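PDB 1VPB: putative modulator of DNA gyrase from Bacteroides thetaiotaomicron, which is of unconfirmed function but probably acts as a metallopeptidase of the U62 family, to which PmbA and TldD also belong. Local coordinates for residues A[258-263]-A[436-441]; A[276-281]-A[415-420]; A[298-303]-A[351-356]; A[319-324]-A[329-334]. All coordinates share one frame; numbering follows the deposited sequence. Where two conformers were deposited one is given.

Contact 1 (A[258-263]-A[436-441]); sequences RLLSPM and WRIPSL
The indole of Trp436, modelled in two conformers and described here in one, reaches the helix with the outer rim of its six-membered ring. At the edge, close to the ring plane, lies Leu260, whose CD2 is 4.0 Å from CZ3. Ser261 arrives obliquely through its backbone, CA standing 3.8 Å from CH2 of the same ring. On the other side of the plane from Ser261, Leu352 sets its methyl CD1 almost directly above CZ3. The indole is therefore held between the helix and strand 352-354, the neighbour of its own strand. Leu260 has a second partner: the same CD2 meets Ile438 CD1 at 3.6 Å, the two branched chains crossing obliquely. Its CG stands anti to the backbone N (chi1 -174°), which brings the CD2 branch out to Trp436 and Ile438. This is helix-on-sheet packing within the family's C-terminal domain: helix 256-265 lies against strand 436-437, one of the two outermost strands of a five-stranded mixed sheet within this chain, and against the loop that follows. The segments exchange no hydrogen bond with one another; the contact is apolar packing of Leu260 and the Ser261 backbone against Trp436 and Ile438. Polar ties come from earlier in the helix, where the hydroxyl of Ser256 is hydrogen-bonded to Ile438 O. Arg258, whose CB points away from 436-441, makes cation-pi contacts with Tyr391 and Phe377.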
# COMPACT_ATOMS: atom_id res chain seq x y z
N ARG A 258 -17.95 -7.01 -4.73
CA ARG A 258 -16.72 -7.56 -5.33
C ARG A 258 -16.88 -7.95 -6.81
O ARG A 258 -16.05 -7.60 -7.64
CB ARG A 258 -16.20 -8.76 -4.53
CG ARG A 258 -14.69 -9.14 -4.81
CD ARG A 258 -14.34 -10.14 -5.98
NE ARG A 258 -13.06 -9.75 -6.61
CZ ARG A 258 -11.89 -10.39 -6.51
NH1 ARG A 258 -11.72 -11.52 -5.79
NH2 ARG A 258 -10.84 -9.88 -7.14
N LEU A 259 -17.95 -8.69 -7.14
CA LEU A 259 -18.18 -9.06 -8.54
C LEU A 259 -18.60 -7.89 -9.44
O LEU A 259 -18.45 -7.97 -10.68
CB LEU A 259 -19.23 -10.18 -8.58
CG LEU A 259 -18.77 -11.49 -7.97
CD1 LEU A 259 -19.97 -12.45 -7.86
CD2 LEU A 259 -17.65 -12.09 -8.85
N LEU A 260 -19.15 -6.82 -8.85
CA LEU A 260 -19.58 -5.66 -9.59
C LEU A 260 -18.42 -4.74 -9.90
O LEU A 260 -18.38 -4.08 -10.95
CB LEU A 260 -20.61 -4.86 -8.79
CG LEU A 260 -21.24 -3.70 -9.52
CD1 LEU A 260 -22.00 -4.10 -10.77
CD2 LEU A 260 -22.20 -2.99 -8.57
N SER A 261 -17.48 -4.72 -8.98
CA SER A 261 -16.32 -3.81 -9.07
C SER A 261 -15.61 -3.81 -10.44
O SER A 261 -15.42 -2.75 -11.00
CB SER A 261 -15.32 -4.14 -7.95
OG SER A 261 -14.31 -3.17 -7.97
N PRO A 262 -15.25 -4.96 -11.00
CA PRO A 262 -14.60 -4.94 -12.31
C PRO A 262 -15.45 -4.44 -13.44
O PRO A 262 -14.92 -3.94 -14.44
CB PRO A 262 -14.17 -6.38 -12.52
CG PRO A 262 -14.89 -7.18 -11.57
CD PRO A 262 -15.30 -6.32 -10.43
N MET A 263 -16.78 -4.52 -13.30
CA MET A 263 -17.66 -3.95 -14.31
C MET A 263 -17.55 -2.44 -14.23
O MET A 263 -17.49 -1.75 -15.25
CB MET A 263 -19.10 -4.37 -14.04
CG MET A 263 -19.35 -5.87 -14.14
SD MET A 263 -19.39 -6.55 -15.81
CE MET A 263 -20.92 -6.02 -16.44
N TRP A 436 -21.26 1.59 -1.90
CA TRP A 436 -21.73 0.47 -2.74
C TRP A 436 -22.99 -0.11 -2.05
O TRP A 436 -22.84 -0.88 -1.11
CB TRP A 436 -20.67 -0.64 -2.80
CG TRP A 436 -19.35 -0.23 -3.46
CD1 TRP A 436 -18.34 0.51 -2.91
CD2 TRP A 436 -18.95 -0.53 -4.80
NE1 TRP A 436 -17.33 0.69 -3.84
CE2 TRP A 436 -17.69 0.06 -5.00
CE3 TRP A 436 -19.54 -1.23 -5.86
CZ2 TRP A 436 -17.01 -0.03 -6.22
CZ3 TRP A 436 -18.85 -1.33 -7.06
CH2 TRP A 436 -17.60 -0.74 -7.22
N ARG A 437 -24.19 0.26 -2.47
CA ARG A 437 -25.40 -0.28 -1.83
C ARG A 437 -25.91 -1.42 -2.71
O ARG A 437 -26.83 -1.26 -3.52
CB ARG A 437 -26.39 0.87 -1.74
CG ARG A 437 -26.01 1.97 -0.79
CD ARG A 437 -27.05 3.03 -0.67
NE ARG A 437 -26.65 3.97 0.38
CZ ARG A 437 -27.47 4.71 1.09
NH1 ARG A 437 -28.77 4.68 0.86
NH2 ARG A 437 -26.99 5.52 2.01
N ILE A 438 -25.29 -2.57 -2.54
CA ILE A 438 -25.53 -3.75 -3.34
C ILE A 438 -26.01 -4.87 -2.42
O ILE A 438 -25.30 -5.25 -1.48
CB ILE A 438 -24.21 -4.22 -4.01
CG1 ILE A 438 -23.46 -3.03 -4.67
CG2 ILE A 438 -24.48 -5.32 -4.98
CD1 ILE A 438 -24.18 -2.24 -5.67
N PRO A 439 -27.21 -5.39 -2.68
CA PRO A 439 -27.77 -6.45 -1.84
C PRO A 439 -27.13 -7.80 -2.16
O PRO A 439 -26.23 -7.89 -3.04
CB PRO A 439 -29.25 -6.46 -2.26
CG PRO A 439 -29.22 -6.14 -3.67
CD PRO A 439 -28.12 -5.07 -3.81
N SER A 440 -27.63 -8.85 -1.51
CA SER A 440 -27.33 -10.21 -1.87
C SER A 440 -27.72 -10.44 -3.33
O SER A 440 -28.65 -9.83 -3.86
CB SER A 440 -28.07 -11.22 -0.95
OG SER A 440 -27.62 -11.10 0.41
N LEU A 441 -27.04 -11.39 -3.96
CA LEU A 441 -27.23 -11.68 -5.37
C LEU A 441 -27.31 -13.18 -5.66
O LEU A 441 -26.69 -13.99 -4.97
CB LEU A 441 -26.05 -11.12 -6.14
CG LEU A 441 -25.73 -9.65 -6.04
CD1 LEU A 441 -24.44 -9.44 -6.81
CD2 LEU A 441 -26.86 -8.78 -6.55

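Contact 2 (A[276-281]-A[415-420]); sequences NSFLLN and NLITLW
Phe278 packs its ring against the first turn of helix 416-421, and it does so from a type I beta turn that runs from Ser277 to Leu280. An ST turn overlaps its start: Ser277 OG accepts from Leu279 N. Phe278 buries the most surface here, with Ile417 and Leu416 next. The phenyl CG sits between the backbone N and the carbonyl carbon (chi1 62°), a crowded position that carries the ring out to the helix. There the two neighbouring helix residues meet different parts of the ring. Leu416 crosses the phenylalanine at about a right angle and puts its methyl CD1 3.6 Å from CZ. Ile417 slides past in the opposite direction, with CG1 at the ring edge, 3.8 Å from CD2. Leu279 adds a looser touch to the end of Ile417. Met263 of helix 256-265 also reaches both Phe278 and Leu416, joining a second helix to this apolar cluster. Asn415 is the N-cap of helix 416-421, and its ND2 is held by Thr386 O and Asp388 OD1. Its OD1 accepts from Ile417 N at 3.0 Å, with the donor N above the carbonyl plane, 38° out of it.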
# COMPACT_ATOMS: atom_id res chain seq x y z
N ASN A 276 -8.47 -0.89 -23.02
CA ASN A 276 -8.34 -1.91 -21.99
C ASN A 276 -9.64 -2.02 -21.15
O ASN A 276 -9.60 -1.95 -19.91
CB ASN A 276 -7.18 -1.55 -21.07
CG ASN A 276 -6.70 -2.75 -20.24
OD1 ASN A 276 -6.90 -3.89 -20.63
ND2 ASN A 276 -6.11 -2.49 -19.08
N SER A 277 -10.73 -2.26 -21.85
CA SER A 277 -12.03 -2.39 -21.21
C SER A 277 -12.89 -3.32 -21.98
O SER A 277 -13.16 -3.12 -23.16
CB SER A 277 -12.72 -1.04 -21.07
OG SER A 277 -14.11 -1.27 -20.76
N PHE A 278 -13.35 -4.37 -21.31
CA PHE A 278 -14.25 -5.32 -21.96
C PHE A 278 -15.66 -4.78 -22.19
O PHE A 278 -16.51 -5.48 -22.78
CB PHE A 278 -14.31 -6.63 -21.18
CG PHE A 278 -14.85 -6.52 -19.76
CD1 PHE A 278 -14.01 -6.27 -18.69
CD2 PHE A 278 -16.22 -6.72 -19.49
CE1 PHE A 278 -14.49 -6.18 -17.37
CE2 PHE A 278 -16.71 -6.59 -18.16
CZ PHE A 278 -15.85 -6.35 -17.12
N LEU A 279 -15.92 -3.57 -21.68
CA LEU A 279 -17.16 -2.87 -21.95
C LEU A 279 -17.06 -1.78 -23.03
O LEU A 279 -18.01 -1.08 -23.30
CB LEU A 279 -17.73 -2.30 -20.65
CG LEU A 279 -18.09 -3.42 -19.64
CD1 LEU A 279 -18.76 -2.78 -18.43
CD2 LEU A 279 -19.00 -4.40 -20.26
N LEU A 280 -15.91 -1.71 -23.71
CA LEU A 280 -15.76 -0.76 -24.80
C LEU A 280 -16.77 -1.17 -25.85
O LEU A 280 -16.98 -2.37 -26.08
CB LEU A 280 -14.35 -0.88 -25.37
CG LEU A 280 -13.97 0.06 -26.50
CD1 LEU A 280 -13.81 1.49 -26.01
CD2 LEU A 280 -12.68 -0.48 -27.13
N ASN A 281 -17.42 -0.18 -26.46
CA ASN A 281 -18.40 -0.42 -27.53
C ASN A 281 -19.67 -1.15 -27.10
O ASN A 281 -20.35 -1.78 -27.90
CB ASN A 281 -17.79 -1.18 -28.73
CG ASN A 281 -16.66 -0.42 -29.40
OD1 ASN A 281 -16.61 0.83 -29.39
ND2 ASN A 281 -15.72 -1.17 -29.97
N ASN A 415 -16.94 -15.45 -17.53
CA ASN A 415 -16.74 -14.14 -18.11
C ASN A 415 -17.75 -13.23 -17.45
O ASN A 415 -18.89 -13.62 -17.20
CB ASN A 415 -16.95 -14.15 -19.64
CG ASN A 415 -16.75 -12.78 -20.25
OD1 ASN A 415 -17.68 -11.95 -20.30
ND2 ASN A 415 -15.53 -12.51 -20.69
N LEU A 416 -17.31 -12.04 -17.09
CA LEU A 416 -18.12 -11.13 -16.26
C LEU A 416 -19.42 -10.72 -16.95
O LEU A 416 -20.45 -10.53 -16.30
CB LEU A 416 -17.32 -9.91 -15.85
CG LEU A 416 -16.25 -10.20 -14.79
CD1 LEU A 416 -15.31 -8.99 -14.70
CD2 LEU A 416 -16.91 -10.46 -13.39
N ILE A 417 -19.39 -10.58 -18.26
CA ILE A 417 -20.61 -10.19 -18.95
C ILE A 417 -21.68 -11.25 -18.87
O ILE A 417 -22.81 -10.95 -18.51
CB ILE A 417 -20.31 -9.80 -20.45
CG1 ILE A 417 -19.39 -8.62 -20.51
CG2 ILE A 417 -21.57 -9.46 -21.20
CD1 ILE A 417 -19.00 -8.29 -21.94
N THR A 418 -21.34 -12.50 -19.19
CA THR A 418 -22.31 -13.61 -19.09
C THR A 418 -22.69 -13.88 -17.63
O THR A 418 -23.82 -14.28 -17.32
CB THR A 418 -21.86 -14.88 -19.86
OG1 THR A 418 -20.45 -15.12 -19.68
CG2 THR A 418 -22.04 -14.64 -21.36
N LEU A 419 -21.75 -13.69 -16.72
CA LEU A 419 -22.10 -13.77 -15.31
C LEU A 419 -23.23 -12.80 -14.96
O LEU A 419 -24.27 -13.21 -14.43
CB LEU A 419 -20.91 -13.45 -14.44
CG LEU A 419 -21.24 -13.50 -12.93
CD1 LEU A 419 -21.61 -14.86 -12.38
CD2 LEU A 419 -20.10 -12.91 -12.16
N TRP A 420 -23.05 -11.55 -15.34
CA TRP A 420 -24.02 -10.52 -15.02
C TRP A 420 -25.29 -10.70 -15.90
O TRP A 420 -26.36 -10.20 -15.56
CB TRP A 420 -23.41 -9.14 -15.08
CG TRP A 420 -22.63 -8.86 -13.83
CD1 TRP A 420 -21.28 -8.93 -13.66
CD2 TRP A 420 -23.17 -8.55 -12.54
NE1 TRP A 420 -20.93 -8.65 -12.36
CE2 TRP A 420 -22.07 -8.41 -11.64
CE3 TRP A 420 -24.46 -8.37 -12.04
CZ2 TRP A 420 -22.24 -8.10 -10.31
CZ3 TRP A 420 -24.62 -8.01 -10.70
CH2 TRP A 420 -23.51 -7.90 -9.86

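Contact 3 (A[298-303]-A[351-356])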
# COMPACT_ATOMS: atom_id res chain seq x y z
N PRO A 298 -25.73 10.34 -6.44
CA PRO A 298 -24.75 11.16 -5.70
C PRO A 298 -25.33 12.12 -4.65
O PRO A 298 -24.56 12.75 -3.89
CB PRO A 298 -24.05 11.98 -6.81
CG PRO A 298 -24.97 11.90 -7.99
CD PRO A 298 -25.80 10.69 -7.88
N HIS A 299 -26.67 12.27 -4.65
CA HIS A 299 -27.28 13.33 -3.87
C HIS A 299 -28.05 12.84 -2.64
O HIS A 299 -28.80 13.59 -2.03
CB HIS A 299 -28.14 14.20 -4.75
CG HIS A 299 -27.42 14.79 -5.91
ND1 HIS A 299 -28.04 15.20 -7.08
CD2 HIS A 299 -26.08 15.03 -6.10
CE1 HIS A 299 -27.13 15.69 -7.92
NE2 HIS A 299 -25.93 15.57 -7.35
N LEU A 300 -27.89 11.58 -2.29
CA LEU A 300 -28.52 11.03 -1.06
C LEU A 300 -28.00 11.70 0.20
O LEU A 300 -26.80 11.79 0.44
CB LEU A 300 -28.31 9.51 -0.96
CG LEU A 300 -28.78 8.70 -2.16
CD1 LEU A 300 -28.51 7.26 -1.92
CD2 LEU A 300 -30.25 8.95 -2.42
N VAL A 301 -28.92 12.18 1.04
CA VAL A 301 -28.54 12.86 2.26
C VAL A 301 -28.10 11.90 3.34
O VAL A 301 -28.69 10.80 3.50
CB VAL A 301 -29.75 13.76 2.71
CG1 VAL A 301 -29.54 14.37 4.04
CG2 VAL A 301 -29.98 14.84 1.65
N LYS A 302 -27.07 12.31 4.09
CA LYS A 302 -26.42 11.58 5.13
C LYS A 302 -25.93 10.21 4.62
O LYS A 302 -25.95 9.24 5.37
CB LYS A 302 -27.37 11.28 6.35
CG LYS A 302 -27.88 12.46 7.12
CD LYS A 302 -28.45 12.04 8.47
CE LYS A 302 -28.76 13.28 9.33
NZ LYS A 302 -29.52 12.95 10.63
N ALA A 303 -25.44 10.15 3.40
CA ALA A 303 -25.06 8.88 2.77
C ALA A 303 -23.57 8.91 2.45
O ALA A 303 -23.12 9.86 1.80
CB ALA A 303 -25.83 8.67 1.55
N ILE A 351 -22.41 7.05 -5.47
CA ILE A 351 -23.09 6.02 -4.68
C ILE A 351 -23.79 5.10 -5.64
O ILE A 351 -24.65 5.54 -6.38
CB ILE A 351 -24.15 6.60 -3.69
CG1 ILE A 351 -23.52 7.58 -2.72
CG2 ILE A 351 -24.81 5.45 -2.90
CD1 ILE A 351 -24.51 8.29 -1.79
N LEU A 352 -23.35 3.84 -5.68
CA LEU A 352 -23.98 2.86 -6.55
C LEU A 352 -25.10 2.17 -5.83
O LEU A 352 -24.93 1.60 -4.74
CB LEU A 352 -23.00 1.85 -7.05
CG LEU A 352 -21.91 2.46 -7.95
CD1 LEU A 352 -20.89 1.42 -8.27
CD2 LEU A 352 -22.43 3.02 -9.24
N VAL A 353 -26.27 2.20 -6.46
CA VAL A 353 -27.47 1.62 -5.86
C VAL A 353 -28.07 0.59 -6.82
O VAL A 353 -28.53 0.94 -7.93
CB VAL A 353 -28.52 2.69 -5.55
CG1 VAL A 353 -29.79 2.04 -4.94
CG2 VAL A 353 -27.92 3.80 -4.61
N MET A 354 -28.07 -0.66 -6.39
CA MET A 354 -28.68 -1.74 -7.15
C MET A 354 -30.15 -1.84 -6.75
O MET A 354 -30.49 -1.68 -5.58
CB MET A 354 -27.96 -3.05 -6.83
CG MET A 354 -28.43 -4.26 -7.61
SD MET A 354 -27.75 -4.46 -9.27
CE MET A 354 -26.07 -4.94 -8.90
N GLU A 355 -31.01 -2.06 -7.73
CA GLU A 355 -32.42 -2.30 -7.47
C GLU A 355 -32.57 -3.56 -6.62
O GLU A 355 -31.92 -4.58 -6.88
CB GLU A 355 -33.19 -2.37 -8.78
CG GLU A 355 -34.59 -2.91 -8.65
CD GLU A 355 -35.21 -3.04 -10.02
OE1 GLU A 355 -35.58 -1.96 -10.52
OE2 GLU A 355 -35.25 -4.19 -10.58
N THR A 356 -33.39 -3.47 -5.56
CA THR A 356 -33.61 -4.58 -4.63
C THR A 356 -34.86 -5.39 -4.91
O THR A 356 -35.81 -4.87 -5.49
CB THR A 356 -33.70 -4.03 -3.18
OG1 THR A 356 -34.65 -2.95 -3.17
CG2 THR A 356 -32.37 -3.43 -2.76
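Ile351 CD1 meets both Ala303 and Leu300: that one methyl lies 3.6 Å from Ala303 CB and 4.1 Å from Leu300 CB, resting against both the first and the last residue of a tight turn. CG1 of Ile351 is anti to the carbonyl carbon, and with chi2 at 175° the chain runs fully extended to place its tip there. Leu300 lies aslant to the isoleucine and carries its CD1 further on, to a looser approach of 4.4 Å to Val353 CG2. Everything that meets is aliphatic, and no hydrogen bond passes between 298-303 and 351-356. The turn itself is type II, from Leu300 to Ala303, with Lys302 taking the positive phi of its third position. It aims the CB atoms of both end residues toward Ile351. One shell further out, Arg437 lays its side chain against Leu300, Ala303 and Ile351, covering turn and strand together. Ile351 N is bonded to Asp296 OD1, which fixes the backbone just ahead of the strand. On the loop side, Pro298 places its CG over one face of the His299 imidazole, whose NE2 is hydrogen-bonded to Thr316 OG1. The whole is a loop turn packed on a sheet: strand 352-354 runs antiparallel to 294-296 and parallel to 436-437, and the loop leaving 294-296 folds back over the start of this inner strand.

Contact 4 (A[319-324]-A[329-334]); sequences RSIFDK and TYFIDT
Ile321 crosses Phe331 at about a right angle and brings its CD1 into the ring plane at the edge, 3.8 Å from CZ. A face of the same ring is taken by Thr329 CG2, 4.1 Å above the plane and offset toward the rim. The threonine methyl is thus shared, for Arg319 passes across it at about a right angle, with CD 3.7 Å from CG2. The touching is done by the aliphatic part of the arginine, which is extended from CG to NE. Thr329 stands with CG2 anti to its backbone N and OG1 anti to the carbonyl carbon (chi1 -66°), which splits methyl from hydroxyl: CG2 faces Arg319 and the ring, while OG1 donates to Ser320 O at 2.6 Å. The hydroxyl approaches from above the carbonyl plane, 37° out of it. Ile321 and Thr329 were each modelled in two conformers, so these details hold for one of them. The backbone N of Thr329 is buried by the contact and has no partner in the model. Ser320 OG is hydrogen-bonded to Asn328 ND2. The strand is interrupted here: Ile321 and Phe322 both face Leu294 in a classic beta bulge. Strand 319-323 lies between 294-296 and 326-327, antiparallel to both; from 326-327 the chain runs through Thr329 and Phe331 to Asp333, whose OD1 accepts from Asn336 N and caps helix 334-340.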
# COMPACT_ATOMS: atom_id res chain seq x y z
N ARG A 319 -27.63 9.17 -12.51
CA ARG A 319 -27.54 8.51 -13.79
C ARG A 319 -27.93 7.03 -13.67
O ARG A 319 -27.64 6.37 -12.69
CB ARG A 319 -26.11 8.51 -14.33
CG ARG A 319 -25.68 9.84 -14.97
CD ARG A 319 -24.35 9.79 -15.69
NE ARG A 319 -24.03 11.05 -16.34
CZ ARG A 319 -23.46 12.10 -15.75
NH1 ARG A 319 -23.12 12.06 -14.47
NH2 ARG A 319 -23.24 13.20 -16.44
N SER A 320 -28.55 6.56 -14.74
CA SER A 320 -28.75 5.16 -14.98
C SER A 320 -27.41 4.58 -15.47
O SER A 320 -26.89 5.01 -16.49
CB SER A 320 -29.77 4.97 -16.09
OG SER A 320 -29.88 3.60 -16.38
N ILE A 321 -26.90 3.60 -14.74
CA ILE A 321 -25.73 2.85 -15.21
C ILE A 321 -26.20 1.64 -16.00
O ILE A 321 -25.86 1.52 -17.20
CB ILE A 321 -24.83 2.44 -14.06
CG1 ILE A 321 -24.26 3.71 -13.42
CG2 ILE A 321 -23.69 1.53 -14.58
CD1 ILE A 321 -23.59 3.50 -12.12
N PHE A 322 -27.03 0.80 -15.36
CA PHE A 322 -27.74 -0.26 -16.07
C PHE A 322 -29.24 -0.10 -15.82
O PHE A 322 -29.65 0.11 -14.66
CB PHE A 322 -27.34 -1.63 -15.54
CG PHE A 322 -25.97 -2.06 -15.95
CD1 PHE A 322 -25.78 -2.66 -17.17
CD2 PHE A 322 -24.90 -1.91 -15.08
CE1 PHE A 322 -24.52 -3.10 -17.55
CE2 PHE A 322 -23.62 -2.28 -15.48
CZ PHE A 322 -23.45 -2.89 -16.72
N ASP A 323 -30.01 -0.22 -16.89
CA ASP A 323 -31.48 -0.27 -16.82
C ASP A 323 -31.92 -1.61 -17.40
O ASP A 323 -31.89 -1.82 -18.62
CB ASP A 323 -32.01 0.93 -17.59
CG ASP A 323 -33.52 1.01 -17.60
OD1 ASP A 323 -34.20 0.25 -16.89
OD2 ASP A 323 -34.09 1.82 -18.34
N LYS A 324 -32.27 -2.52 -16.50
CA LYS A 324 -32.69 -3.85 -16.86
C LYS A 324 -31.72 -4.45 -17.87
O LYS A 324 -32.10 -4.99 -18.90
CB LYS A 324 -34.13 -3.80 -17.44
CG LYS A 324 -35.19 -3.47 -16.36
CD LYS A 324 -36.61 -3.43 -16.95
CE LYS A 324 -37.57 -2.72 -16.01
NZ LYS A 324 -37.63 -3.33 -14.65
N THR A 329 -24.24 4.32 -19.18
CA THR A 329 -23.25 5.33 -18.78
C THR A 329 -21.83 4.82 -18.85
O THR A 329 -21.55 3.69 -18.42
CB THR A 329 -23.52 5.73 -17.32
OG1 THR A 329 -24.78 6.39 -17.24
CG2 THR A 329 -22.53 6.78 -16.83
N TYR A 330 -20.92 5.69 -19.33
CA TYR A 330 -19.50 5.55 -19.02
C TYR A 330 -19.13 6.73 -18.10
O TYR A 330 -19.82 7.77 -18.08
CB TYR A 330 -18.70 5.65 -20.29
CG TYR A 330 -18.79 4.52 -21.28
CD1 TYR A 330 -18.68 3.20 -20.88
CD2 TYR A 330 -18.85 4.79 -22.63
CE1 TYR A 330 -18.67 2.15 -21.84
CE2 TYR A 330 -18.87 3.76 -23.56
CZ TYR A 330 -18.78 2.45 -23.16
OH TYR A 330 -18.81 1.44 -24.13
N PHE A 331 -18.01 6.59 -17.37
CA PHE A 331 -17.54 7.59 -16.45
C PHE A 331 -16.30 8.24 -17.07
O PHE A 331 -15.21 7.73 -16.88
CB PHE A 331 -17.26 7.01 -15.08
CG PHE A 331 -18.50 6.60 -14.35
CD1 PHE A 331 -19.31 7.58 -13.80
CD2 PHE A 331 -18.88 5.28 -14.24
CE1 PHE A 331 -20.50 7.25 -13.19
CE2 PHE A 331 -20.10 4.96 -13.63
CZ PHE A 331 -20.87 5.94 -13.12
N ILE A 332 -16.53 9.31 -17.81
CA ILE A 332 -15.50 9.94 -18.66
C ILE A 332 -15.20 11.34 -18.18
O ILE A 332 -16.07 12.19 -18.20
CB ILE A 332 -15.94 9.95 -20.06
CG1 ILE A 332 -16.31 8.53 -20.51
CG2 ILE A 332 -14.77 10.39 -20.96
CD1 ILE A 332 -16.80 8.47 -21.89
N ASP A 333 -13.97 11.58 -17.72
CA ASP A 333 -13.61 12.93 -17.32
C ASP A 333 -13.23 13.79 -18.54
O ASP A 333 -13.25 13.36 -19.71
CB ASP A 333 -12.50 12.92 -16.27
CG ASP A 333 -11.15 12.58 -16.84
OD1 ASP A 333 -11.05 12.10 -18.00
OD2 ASP A 333 -10.16 12.70 -16.11
N THR A 334 -12.88 15.04 -18.26
CA THR A 334 -12.70 16.03 -19.31
C THR A 334 -11.55 15.59 -20.22
O THR A 334 -11.66 15.63 -21.45
CB THR A 334 -12.43 17.40 -18.69
OG1 THR A 334 -13.62 17.85 -17.99
CG2 THR A 334 -12.23 18.48 -19.75

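How the contacts relate
The four contacts are nested along the chain: contact 1 closes the longest loop, contact 2 lies inside it, then contact 3, and contact 4 innermost. All fall within the family's C-terminal domain range. Their centres are 13 to 24 Å apart, contacts 1 and 3 being nearest and contacts 2 and 3 farthest. Contacts 1, 3 and 4 reach the same five-stranded sheet, and backbone bonds join Arg437 to Leu352 and Met354. Contact 2 adjoins this group: Trp420 NE1 is hydrogen-bonded to Leu259 O, and Tyr330 OH to Leu279 O, so segments far apart in sequence meet in one part of the fold.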